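Long-range contacts in tubulin-like protein CetZ2 (Haloferax volcanii, PDB 4B45), which binds GTP, probably hydrolyses it, and takes part in controlling archaeal cell shape as a tubulin-like cytoskeletal protein: residues 1-5 with 194-198; 188-193 with 224-228; 269-273 with 309-313. All coordinates share one frame; numbering follows the deposited sequence.

Interaction 1: residues 1-5 with 194-198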
ATOM      1  N   MET A   1     -11.445  -7.346  -2.569  1.00 48.98           N
ATOM      2  CA  MET A   1     -11.727  -6.513  -1.405  1.00 46.33           C
ATOM      3  C   MET A   1     -12.157  -5.104  -1.800  1.00 49.34           C
ATOM      4  O   MET A   1     -11.347  -4.321  -2.293  1.00 50.13           O
ATOM      5  CB  MET A   1     -10.507  -6.427  -0.492  1.00 41.53           C
ATOM      6  CG  MET A   1     -10.747  -5.492   0.681  1.00 47.95           C
ATOM      7  SD  MET A   1      -9.286  -5.197   1.685  1.00 59.51           S
ATOM      8  CE  MET A   1      -9.425  -6.537   2.833  1.00 45.24           C
ATOM      9  N   LYS A   2     -13.426  -4.779  -1.573  1.00 44.34           N
ATOM     10  CA  LYS A   2     -13.922  -3.459  -1.927  1.00 46.13           C
ATOM     11  C   LYS A   2     -13.468  -2.462  -0.871  1.00 46.89           C
ATOM     12  O   LYS A   2     -13.621  -2.702   0.333  1.00 47.05           O
ATOM     13  CB  LYS A   2     -15.446  -3.464  -2.052  1.00 49.78           C
ATOM     14  CG  LYS A   2     -15.983  -4.455  -3.067  1.00 50.14           C
ATOM     15  CD  LYS A   2     -17.499  -4.523  -2.977  1.00 58.80           C
ATOM     16  CE  LYS A   2     -18.051  -5.828  -3.543  1.00 68.25           C
ATOM     17  NZ  LYS A   2     -19.531  -5.903  -3.374  1.00 81.02           N
ATOM     18  N   THR A   3     -12.904  -1.344  -1.318  1.00 48.90           N
ATOM     19  CA  THR A   3     -12.284  -0.405  -0.394  1.00 48.91           C
ATOM     20  C   THR A   3     -12.615   1.065  -0.672  1.00 50.10           C
ATOM     21  O   THR A   3     -13.113   1.420  -1.752  1.00 44.22           O
ATOM     22  CB  THR A   3     -10.766  -0.602  -0.368  1.00 44.03           C
ATOM     23  OG1 THR A   3     -10.225   0.016   0.809  1.00 47.57           O
ATOM     24  CG2 THR A   3     -10.130  -0.003  -1.614  1.00 42.91           C
ATOM     25  N   VAL A   4     -12.355   1.905   0.330  1.00 48.62           N
ATOM     26  CA  VAL A   4     -12.487   3.358   0.214  1.00 48.63           C
ATOM     27  C   VAL A   4     -11.140   3.995   0.511  1.00 45.16           C
ATOM     28  O   VAL A   4     -10.516   3.703   1.535  1.00 46.59           O
ATOM     29  CB  VAL A   4     -13.518   3.932   1.214  1.00 49.96           C
ATOM     30  CG1 VAL A   4     -13.424   5.456   1.245  1.00 44.14           C
ATOM     31  CG2 VAL A   4     -14.913   3.500   0.850  1.00 43.21           C
ATOM     32  N   LEU A   5     -10.669   4.844  -0.392  1.00 46.59           N
ATOM     33  CA  LEU A   5      -9.342   5.419  -0.237  1.00 44.35           C
ATOM     34  C   LEU A   5      -9.448   6.848   0.271  1.00 38.78           C
ATOM     35  O   LEU A   5     -10.223   7.626  -0.258  1.00 43.91           O
ATOM     36  CB  LEU A   5      -8.602   5.406  -1.572  1.00 42.71           C
ATOM     37  CG  LEU A   5      -8.475   4.047  -2.250  1.00 45.87           C
ATOM     38  CD1 LEU A   5      -7.748   4.173  -3.607  1.00 35.45           C
ATOM     39  CD2 LEU A   5      -7.756   3.068  -1.333  1.00 41.82           C
ATOM     40  N   LEU A 194      -6.476  -6.053  -4.275  1.00 39.29           N
ATOM     41  CA  LEU A 194      -7.866  -5.696  -4.071  1.00 40.69           C
ATOM     42  C   LEU A 194      -8.774  -6.394  -5.069  1.00 44.50           C
ATOM     43  O   LEU A 194      -9.896  -6.777  -4.733  1.00 48.61           O
ATOM     44  CB  LEU A 194      -8.045  -4.174  -4.181  1.00 48.87           C
ATOM     45  CG  LEU A 194      -7.279  -3.302  -3.180  1.00 45.77           C
ATOM     46  CD1 LEU A 194      -7.432  -1.816  -3.527  1.00 46.81           C
ATOM     47  CD2 LEU A 194      -7.745  -3.571  -1.754  1.00 42.36           C
ATOM     48  N   ALA A 195      -8.293  -6.564  -6.298  1.00 40.95           N
ATOM     49  CA  ALA A 195      -9.120  -7.151  -7.351  1.00 43.63           C
ATOM     50  C   ALA A 195      -9.337  -8.663  -7.205  1.00 43.83           C
ATOM     51  O   ALA A 195     -10.376  -9.192  -7.627  1.00 47.52           O
ATOM     52  CB  ALA A 195      -8.527  -6.848  -8.713  1.00 44.65           C
ATOM     53  N   ALA A 196      -8.361  -9.348  -6.618  1.00 43.58           N
ATOM     54  CA  ALA A 196      -8.407 -10.811  -6.488  1.00 47.95           C
ATOM     55  C   ALA A 196      -9.685 -11.282  -5.797  1.00 54.13           C
ATOM     56  O   ALA A 196     -10.236 -12.332  -6.129  1.00 56.83           O
ATOM     57  CB  ALA A 196      -7.195 -11.312  -5.736  1.00 39.60           C
ATOM     58  N   GLY A 197     -10.159 -10.492  -4.837  1.00 51.53           N
ATOM     59  CA  GLY A 197     -11.367 -10.831  -4.104  1.00 48.77           C
ATOM     60  C   GLY A 197     -12.643 -10.557  -4.873  1.00 51.35           C
ATOM     61  O   GLY A 197     -13.722 -10.948  -4.444  1.00 55.69           O
ATOM     62  N   GLU A 198     -12.529  -9.897  -6.018  1.00 52.74           N
ATOM     63  CA  GLU A 198     -13.722  -9.509  -6.764  1.00 63.49           C
ATOM     64  C   GLU A 198     -13.982 -10.400  -7.981  1.00 70.74           C
ATOM     65  O   GLU A 198     -14.953 -10.196  -8.704  1.00 79.03           O
ATOM     66  CB  GLU A 198     -13.652  -8.032  -7.162  1.00 56.53           C
ATOM     67  CG  GLU A 198     -13.342  -7.112  -5.996  1.00 60.04           C
ATOM     68  CD  GLU A 198     -14.302  -7.312  -4.834  1.00 67.19           C
ATOM     69  OE1 GLU A 198     -15.524  -7.135  -5.036  1.00 70.74           O
ATOM     70  OE2 GLU A 198     -13.836  -7.656  -3.722  1.00 62.26           O
TER
HETATM   71  O   HOH W   1      -9.120  -9.139  -2.488  1.00 43.86           O
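The carboxylate of E198 meets the N-terminal amine of M1 at one oxygen and the side chain of K2 at the other. M1 N approaches E198 OE2 from the anti side, 18° out of the carboxylate plane, at 2.7 Å. This is a salt bridge to the chain terminus. E198 OE1 lies against the aliphatic part of K2, 3.2 Å from K2 CE. The ammonium K2 NZ stays 4.5 Å from E198 OE1, too far for a salt bridge, though its charge probably still helps the carboxylate stay ionised.

The second flat group is the carbonyl of L194. M1 N also bonds to L194 O at 2.7 Å, in the carbonyl plane and on a lone pair. Water 1 accepts a further bond from M1 N, and a weak one from G197 N. The amine is thus gripped by a carboxylate, the backbone carbonyl of L194 and a water, with a weak bond to T210 besides. G197 CA lies 3.8 Å from M1 N, and a beta carbon there would clash with it.

The side chain of L194 fills in beside these polar atoms. Its CG stands anti to its own carbonyl carbon (chi1 -61°), which sends the two methyls towards residues 1-3. L194 CD2 lies 3.7 Å from M1 O and 4.1 Å from M1 SD. L194 CD1 meets T3 CG2 at 3.8 Å, the two side chains crossing at about a right angle. The hydroxyl of T3 is bonded to S96.

The contact ties the N-terminus and the start of strand 3-8 to the last part of helix 175-196, the core helix between the two domains of the tubulin/FtsZ fold. F98 of strand 96-102 touches T3 and L194, and helix 210-217 packs on M1.

Interaction 2: residues 188-193 with 224-228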
ATOM      1  N   ARG A 188      -0.493  -0.944  -9.156  1.00 51.58           N
ATOM      2  CA  ARG A 188      -0.668  -2.259  -9.776  1.00 51.17           C
ATOM      3  C   ARG A 188      -0.672  -3.380  -8.741  1.00 49.69           C
ATOM      4  O   ARG A 188      -1.554  -4.233  -8.749  1.00 50.00           O
ATOM      5  CB  ARG A 188       0.426  -2.529 -10.810  1.00 56.06           C
ATOM      6  CG  ARG A 188       0.518  -3.989 -11.218  1.00 67.35           C
ATOM      7  CD  ARG A 188       1.950  -4.374 -11.587  1.00 76.99           C
ATOM      8  NE  ARG A 188       2.225  -4.196 -13.010  1.00 80.37           N
ATOM      9  CZ  ARG A 188       3.443  -4.185 -13.544  1.00 82.81           C
ATOM     10  NH1 ARG A 188       4.517  -4.330 -12.778  1.00 81.63           N
ATOM     11  NH2 ARG A 188       3.589  -4.015 -14.850  1.00 87.26           N
ATOM     12  N   ARG A 189       0.320  -3.364  -7.852  1.00 49.31           N
ATOM     13  CA  ARG A 189       0.406  -4.306  -6.736  1.00 46.47           C
ATOM     14  C   ARG A 189      -0.821  -4.324  -5.832  1.00 46.66           C
ATOM     15  O   ARG A 189      -1.378  -5.385  -5.549  1.00 44.58           O
ATOM     16  CB  ARG A 189       1.619  -3.985  -5.864  1.00 40.73           C
ATOM     17  CG  ARG A 189       2.908  -4.527  -6.393  1.00 57.15           C
ATOM     18  CD  ARG A 189       4.060  -3.720  -5.864  1.00 55.29           C
ATOM     19  NE  ARG A 189       5.364  -4.208  -6.314  1.00 52.88           N
ATOM     20  CZ  ARG A 189       5.799  -4.133  -7.570  1.00 66.88           C
ATOM     21  NH1 ARG A 189       5.029  -3.613  -8.526  1.00 71.51           N
ATOM     22  NH2 ARG A 189       7.004  -4.592  -7.874  1.00 67.93           N
ATOM     23  N   VAL A 190      -1.199  -3.154  -5.331  1.00 48.20           N
ATOM     24  CA  VAL A 190      -2.323  -3.048  -4.407  1.00 46.88           C
ATOM     25  C   VAL A 190      -3.633  -3.327  -5.126  1.00 42.79           C
ATOM     26  O   VAL A 190      -4.471  -4.085  -4.631  1.00 46.70           O
ATOM     27  CB  VAL A 190      -2.351  -1.676  -3.714  1.00 42.68           C
ATOM     28  CG1 VAL A 190      -3.606  -1.526  -2.846  1.00 39.66           C
ATOM     29  CG2 VAL A 190      -1.090  -1.493  -2.873  1.00 44.03           C
ATOM     30  N   GLY A 191      -3.789  -2.739  -6.310  1.00 39.19           N
ATOM     31  CA  GLY A 191      -4.974  -2.949  -7.124  1.00 34.61           C
ATOM     32  C   GLY A 191      -5.263  -4.420  -7.394  1.00 48.35           C
ATOM     33  O   GLY A 191      -6.415  -4.854  -7.303  1.00 47.03           O
ATOM     34  N   LEU A 192      -4.221  -5.190  -7.725  1.00 42.39           N
ATOM     35  CA  LEU A 192      -4.381  -6.607  -8.012  1.00 37.66           C
ATOM     36  C   LEU A 192      -4.779  -7.333  -6.741  1.00 38.55           C
ATOM     37  O   LEU A 192      -5.593  -8.248  -6.772  1.00 46.21           O
ATOM     38  CB  LEU A 192      -3.079  -7.212  -8.567  1.00 35.34           C
ATOM     39  CG  LEU A 192      -2.742  -6.856 -10.012  1.00 42.34           C
ATOM     40  CD1 LEU A 192      -1.377  -7.422 -10.409  1.00 43.98           C
ATOM     41  CD2 LEU A 192      -3.829  -7.309 -10.977  1.00 41.42           C
ATOM     42  N   LEU A 193      -4.192  -6.926  -5.620  1.00 38.11           N
ATOM     43  CA  LEU A 193      -4.547  -7.520  -4.338  1.00 40.29           C
ATOM     44  C   LEU A 193      -6.021  -7.278  -4.026  1.00 46.09           C
ATOM     45  O   LEU A 193      -6.732  -8.181  -3.582  1.00 48.27           O
ATOM     46  CB  LEU A 193      -3.676  -6.941  -3.234  1.00 40.69           C
ATOM     47  CG  LEU A 193      -4.044  -7.376  -1.820  1.00 47.15           C
ATOM     48  CD1 LEU A 193      -3.560  -8.781  -1.602  1.00 50.06           C
ATOM     49  CD2 LEU A 193      -3.458  -6.426  -0.775  1.00 42.94           C
ATOM     50  N   ALA A 224       3.937  -5.819   4.228  1.00 40.07           N
ATOM     51  CA  ALA A 224       4.623  -5.581   2.964  1.00 40.21           C
ATOM     52  C   ALA A 224       3.935  -6.338   1.851  1.00 40.43           C
ATOM     53  O   ALA A 224       3.250  -7.343   2.087  1.00 46.70           O
ATOM     54  CB  ALA A 224       6.095  -5.962   3.056  1.00 40.90           C
ATOM     55  N   LEU A 225       4.097  -5.855   0.629  1.00 34.40           N
ATOM     56  CA  LEU A 225       3.421  -6.488  -0.490  1.00 40.09           C
ATOM     57  C   LEU A 225       4.412  -6.777  -1.590  1.00 40.99           C
ATOM     58  O   LEU A 225       4.973  -5.860  -2.165  1.00 39.12           O
ATOM     59  CB  LEU A 225       2.279  -5.615  -1.016  1.00 39.10           C
ATOM     60  CG  LEU A 225       1.443  -6.286  -2.119  1.00 44.48           C
ATOM     61  CD1 LEU A 225       0.924  -7.674  -1.668  1.00 41.43           C
ATOM     62  CD2 LEU A 225       0.274  -5.409  -2.600  1.00 39.58           C
ATOM     63  N   GLY A 226       4.630  -8.058  -1.873  1.00 40.25           N
ATOM     64  CA  GLY A 226       5.603  -8.452  -2.868  1.00 34.14           C
ATOM     65  C   GLY A 226       4.981  -8.754  -4.217  1.00 40.06           C
ATOM     66  O   GLY A 226       3.862  -9.272  -4.301  1.00 43.71           O
ATOM     67  N   TYR A 227       5.717  -8.447  -5.279  1.00 40.90           N
ATOM     68  CA  TYR A 227       5.260  -8.755  -6.627  1.00 40.53           C
ATOM     69  C   TYR A 227       6.415  -9.137  -7.564  1.00 48.41           C
ATOM     70  O   TYR A 227       7.492  -8.523  -7.533  1.00 43.19           O
ATOM     71  CB  TYR A 227       4.468  -7.578  -7.193  1.00 44.19           C
ATOM     72  CG  TYR A 227       4.010  -7.760  -8.622  1.00 45.95           C
ATOM     73  CD1 TYR A 227       2.861  -8.471  -8.912  1.00 45.40           C
ATOM     74  CD2 TYR A 227       4.730  -7.209  -9.680  1.00 49.95           C
ATOM     75  CE1 TYR A 227       2.437  -8.638 -10.223  1.00 50.26           C
ATOM     76  CE2 TYR A 227       4.321  -7.375 -10.990  1.00 45.59           C
ATOM     77  CZ  TYR A 227       3.174  -8.094 -11.254  1.00 46.70           C
ATOM     78  OH  TYR A 227       2.751  -8.252 -12.555  1.00 51.49           O
ATOM     79  N   ALA A 228       6.193 -10.175  -8.369  1.00 49.54           N
ATOM     80  CA  ALA A 228       7.100 -10.514  -9.472  1.00 52.09           C
ATOM     81  C   ALA A 228       6.358 -11.313 -10.535  1.00 51.95           C
ATOM     82  O   ALA A 228       5.400 -12.027 -10.223  1.00 49.32           O
ATOM     83  CB  ALA A 228       8.323 -11.287  -8.974  1.00 43.67           C
TER
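The core helix 175-196 of the tubulin/FtsZ fold runs here across strand 222-231 of the C-terminal domain, their local axes 98° apart and 9.0 Å from each other at closest. Y227 and L225 both point from the strand to the helix. Y227 carries the larger share. R188 CD sits over a face of its ring, 4.2 Å from the centroid, in a CH-pi contact. The arginine chain bends beyond CG, and NH1 comes within 3.5 Å of Y227 CE2. The guanidinium plane is turned 35° from the ring, and the hydroxyl of Y227 lies above one guanidinium face, towards its rim.

R189 comes in at the other end of the tyrosine. Its CG touches Y227 CB at 3.5 Å. The same CB lies over a face of the R189 guanidinium, which is held by a hydrogen bond from NH1 to the carbonyl of A185. L192 CD1 reaches Y227 CE1 obliquely at 4.0 Å.

L225 serves the next part of the helix with one methyl. L225 CD2 rests 3.4 Å from R189 O and also meets V190 CG2 and L193 CD2. Its CG is turned anti to the backbone N (chi1 -175°), which carries CD2 to the helix. With Y227 cut back to an alanine, R188 CD would lose the ring it lies on and a gap would probably open between helix and strand.

No hydrogen bond links the two segments. Apolar packing holds them, with R188 lying on the Y227 ring and R189 packed against Y227 CB. Both arginines pack mainly through their aliphatic parts.

Interaction 3: residues 269-273 with 309-313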
ATOM      1  N   VAL A 269      -0.681 -15.302  -3.638  1.00 43.28           N
ATOM      2  CA  VAL A 269      -1.601 -15.305  -4.754  1.00 40.95           C
ATOM      3  C   VAL A 269      -0.757 -15.513  -5.999  1.00 44.94           C
ATOM      4  O   VAL A 269       0.193 -14.770  -6.257  1.00 41.31           O
ATOM      5  CB  VAL A 269      -2.421 -13.973  -4.830  1.00 45.39           C
ATOM      6  CG1 VAL A 269      -3.373 -13.962  -6.029  1.00 43.50           C
ATOM      7  CG2 VAL A 269      -3.207 -13.747  -3.548  1.00 42.28           C
ATOM      8  N   ILE A 270      -1.079 -16.562  -6.741  1.00 43.94           N
ATOM      9  CA  ILE A 270      -0.501 -16.772  -8.057  1.00 41.73           C
ATOM     10  C   ILE A 270      -1.553 -16.326  -9.053  1.00 43.89           C
ATOM     11  O   ILE A 270      -2.685 -16.824  -9.039  1.00 42.58           O
ATOM     12  CB  ILE A 270      -0.184 -18.257  -8.308  1.00 43.17           C
ATOM     13  CG1 ILE A 270       0.732 -18.792  -7.211  1.00 41.32           C
ATOM     14  CG2 ILE A 270       0.420 -18.459  -9.691  1.00 40.98           C
ATOM     15  CD1 ILE A 270       1.934 -17.936  -6.972  1.00 45.52           C
ATOM     16  N   ALA A 271      -1.190 -15.375  -9.906  1.00 37.20           N
ATOM     17  CA  ALA A 271      -2.125 -14.849 -10.890  1.00 40.56           C
ATOM     18  C   ALA A 271      -1.747 -15.249 -12.315  1.00 46.22           C
ATOM     19  O   ALA A 271      -0.563 -15.320 -12.666  1.00 51.50           O
ATOM     20  CB  ALA A 271      -2.208 -13.318 -10.768  1.00 37.93           C
ATOM     21  N   GLY A 272      -2.757 -15.491 -13.144  1.00 50.82           N
ATOM     22  CA  GLY A 272      -2.525 -15.816 -14.538  1.00 51.82           C
ATOM     23  C   GLY A 272      -3.657 -16.641 -15.091  1.00 44.87           C
ATOM     24  O   GLY A 272      -4.666 -16.831 -14.425  1.00 49.45           O
ATOM     25  N   GLU A 273      -3.498 -17.140 -16.309  1.00 47.34           N
ATOM     26  CA  GLU A 273      -4.510 -17.996 -16.902  1.00 53.31           C
ATOM     27  C   GLU A 273      -4.516 -19.366 -16.229  1.00 48.98           C
ATOM     28  O   GLU A 273      -3.464 -19.981 -16.085  1.00 52.88           O
ATOM     29  CB  GLU A 273      -4.283 -18.118 -18.409  1.00 55.88           C
ATOM     30  CG  GLU A 273      -4.372 -16.771 -19.101  1.00 57.55           C
ATOM     31  CD  GLU A 273      -4.686 -16.888 -20.576  1.00 67.95           C
ATOM     32  OE1 GLU A 273      -4.825 -18.032 -21.061  1.00 65.99           O
ATOM     33  OE2 GLU A 273      -4.787 -15.834 -21.250  1.00 71.63           O
ATOM     34  N   ARG A 309       1.397 -13.915 -19.064  1.00 47.35           N
ATOM     35  CA  ARG A 309       2.349 -14.104 -17.987  1.00 48.26           C
ATOM     36  C   ARG A 309       1.730 -14.781 -16.765  1.00 48.54           C
ATOM     37  O   ARG A 309       0.535 -15.084 -16.732  1.00 45.23           O
ATOM     38  CB  ARG A 309       2.936 -12.743 -17.593  1.00 46.48           C
ATOM     39  CG  ARG A 309       3.532 -12.000 -18.779  1.00 53.62           C
ATOM     40  CD  ARG A 309       3.934 -10.569 -18.440  1.00 60.44           C
ATOM     41  NE  ARG A 309       5.008 -10.527 -17.456  1.00 58.45           N
ATOM     42  CZ  ARG A 309       6.284 -10.759 -17.741  1.00 67.10           C
ATOM     43  NH1 ARG A 309       6.649 -11.046 -18.982  1.00 67.33           N
ATOM     44  NH2 ARG A 309       7.196 -10.706 -16.780  1.00 76.26           N
ATOM     45  N   LEU A 310       2.575 -15.022 -15.770  1.00 48.33           N
ATOM     46  CA  LEU A 310       2.158 -15.502 -14.462  1.00 46.78           C
ATOM     47  C   LEU A 310       2.784 -14.550 -13.478  1.00 46.29           C
ATOM     48  O   LEU A 310       3.854 -14.005 -13.745  1.00 50.86           O
ATOM     49  CB  LEU A 310       2.754 -16.879 -14.176  1.00 46.04           C
ATOM     50  CG  LEU A 310       2.192 -18.103 -14.864  1.00 61.12           C
ATOM     51  CD1 LEU A 310       3.178 -19.242 -14.706  1.00 55.13           C
ATOM     52  CD2 LEU A 310       0.851 -18.453 -14.249  1.00 70.73           C
ATOM     53  N   ALA A 311       2.156 -14.371 -12.326  1.00 42.75           N
ATOM     54  CA  ALA A 311       2.793 -13.581 -11.288  1.00 46.83           C
ATOM     55  C   ALA A 311       2.458 -14.127  -9.921  1.00 42.98           C
ATOM     56  O   ALA A 311       1.420 -14.754  -9.744  1.00 46.76           O
ATOM     57  CB  ALA A 311       2.397 -12.110 -11.393  1.00 43.05           C
ATOM     58  N   SER A 312       3.363 -13.903  -8.974  1.00 41.78           N
ATOM     59  CA  SER A 312       3.088 -14.143  -7.573  1.00 40.91           C
ATOM     60  C   SER A 312       2.925 -12.790  -6.893  1.00 41.31           C
ATOM     61  O   SER A 312       3.746 -11.875  -7.054  1.00 38.79           O
ATOM     62  CB  SER A 312       4.214 -14.919  -6.894  1.00 43.99           C
ATOM     63  OG  SER A 312       4.403 -16.179  -7.511  1.00 67.93           O
ATOM     64  N   LEU A 313       1.853 -12.671  -6.138  1.00 39.53           N
ATOM     65  CA  LEU A 313       1.589 -11.471  -5.383  1.00 41.42           C
ATOM     66  C   LEU A 313       1.528 -11.966  -3.958  1.00 40.62           C
ATOM     67  O   LEU A 313       0.651 -12.763  -3.616  1.00 45.73           O
ATOM     68  CB  LEU A 313       0.250 -10.902  -5.816  1.00 43.11           C
ATOM     69  CG  LEU A 313      -0.234  -9.571  -5.265  1.00 43.30           C
ATOM     70  CD1 LEU A 313       0.597  -8.423  -5.850  1.00 45.59           C
ATOM     71  CD2 LEU A 313      -1.709  -9.409  -5.610  1.00 47.85           C
TER
HETATM   72  O   HOH W   2      -0.740 -17.155 -17.787  1.00 42.06           O
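V269 and L313 stand side by side on one face of an antiparallel strand pair in the C-terminal domain's part of the mixed sheet. Strands 263-272 and 309-319 are neighbours there. The two beta carbons, V269 CB and L313 CB, are 4.2 Å apart. A271 and A311 follow on the same face as the next hydrogen-bonded pair. Their small methyls lie near the large side chains of F303 and Y227 from the two flanking strands, F303 touching A271 and Y227 touching A311.

I270, S312 and L310 use the opposite face. I270 and S312 form a non-hydrogen-bonded pair. The isoleucine bends back at CG1 (chi2 -50°), which brings I270 CD1 to 3.1 Å from S312 OG. That hydroxyl is held by T246 and T247 of helix 240-252, the helix that also covers I270. L310 extends one branch over the backbone, and its CD2 lies 4.3 Å from G272 CA. A side chain on G272 would run into this methyl, and the backbone angles of G272 (phi 154°, psi -172°) by themselves call for glycine.

Four backbone bonds lock the register. V269 and L313 exchange two, the straighter being L313 N to V269 O at 2.7 Å. A271 and A311 exchange two more, with A271 N to A311 O also at 2.7 Å. CA-H...O contacts fill in between, such as S312 CA to V269 O.

Beyond G272 a water links the chain after the strand to the start of strand 309-319. Water 2 accepts a bond from E273 N at 3.1 Å and donates one to R309 O at 2.7 Å.

How the interactions relate
Interactions 1 and 2 follow one another along helix 175-196, their centres about 12 Å apart. The helix thus meets strand 3-8 of the GTPase domain with its end and strand 222-231 of the C-terminal domain with its preceding turns. Interactions 2 and 3 touch directly, through adjacent strands of one sheet. A228 O and S312 N are 3.0 Å apart, a probable hydrogen bond, and L313 CD2 packs 3.5 Å from L193 N. Interactions 1 and 3 do not touch; their centres are about 17 Å apart. Interaction 2 lies nearest the nucleotide, with the V190 side chain about 11 Å from the bound GTP analogue.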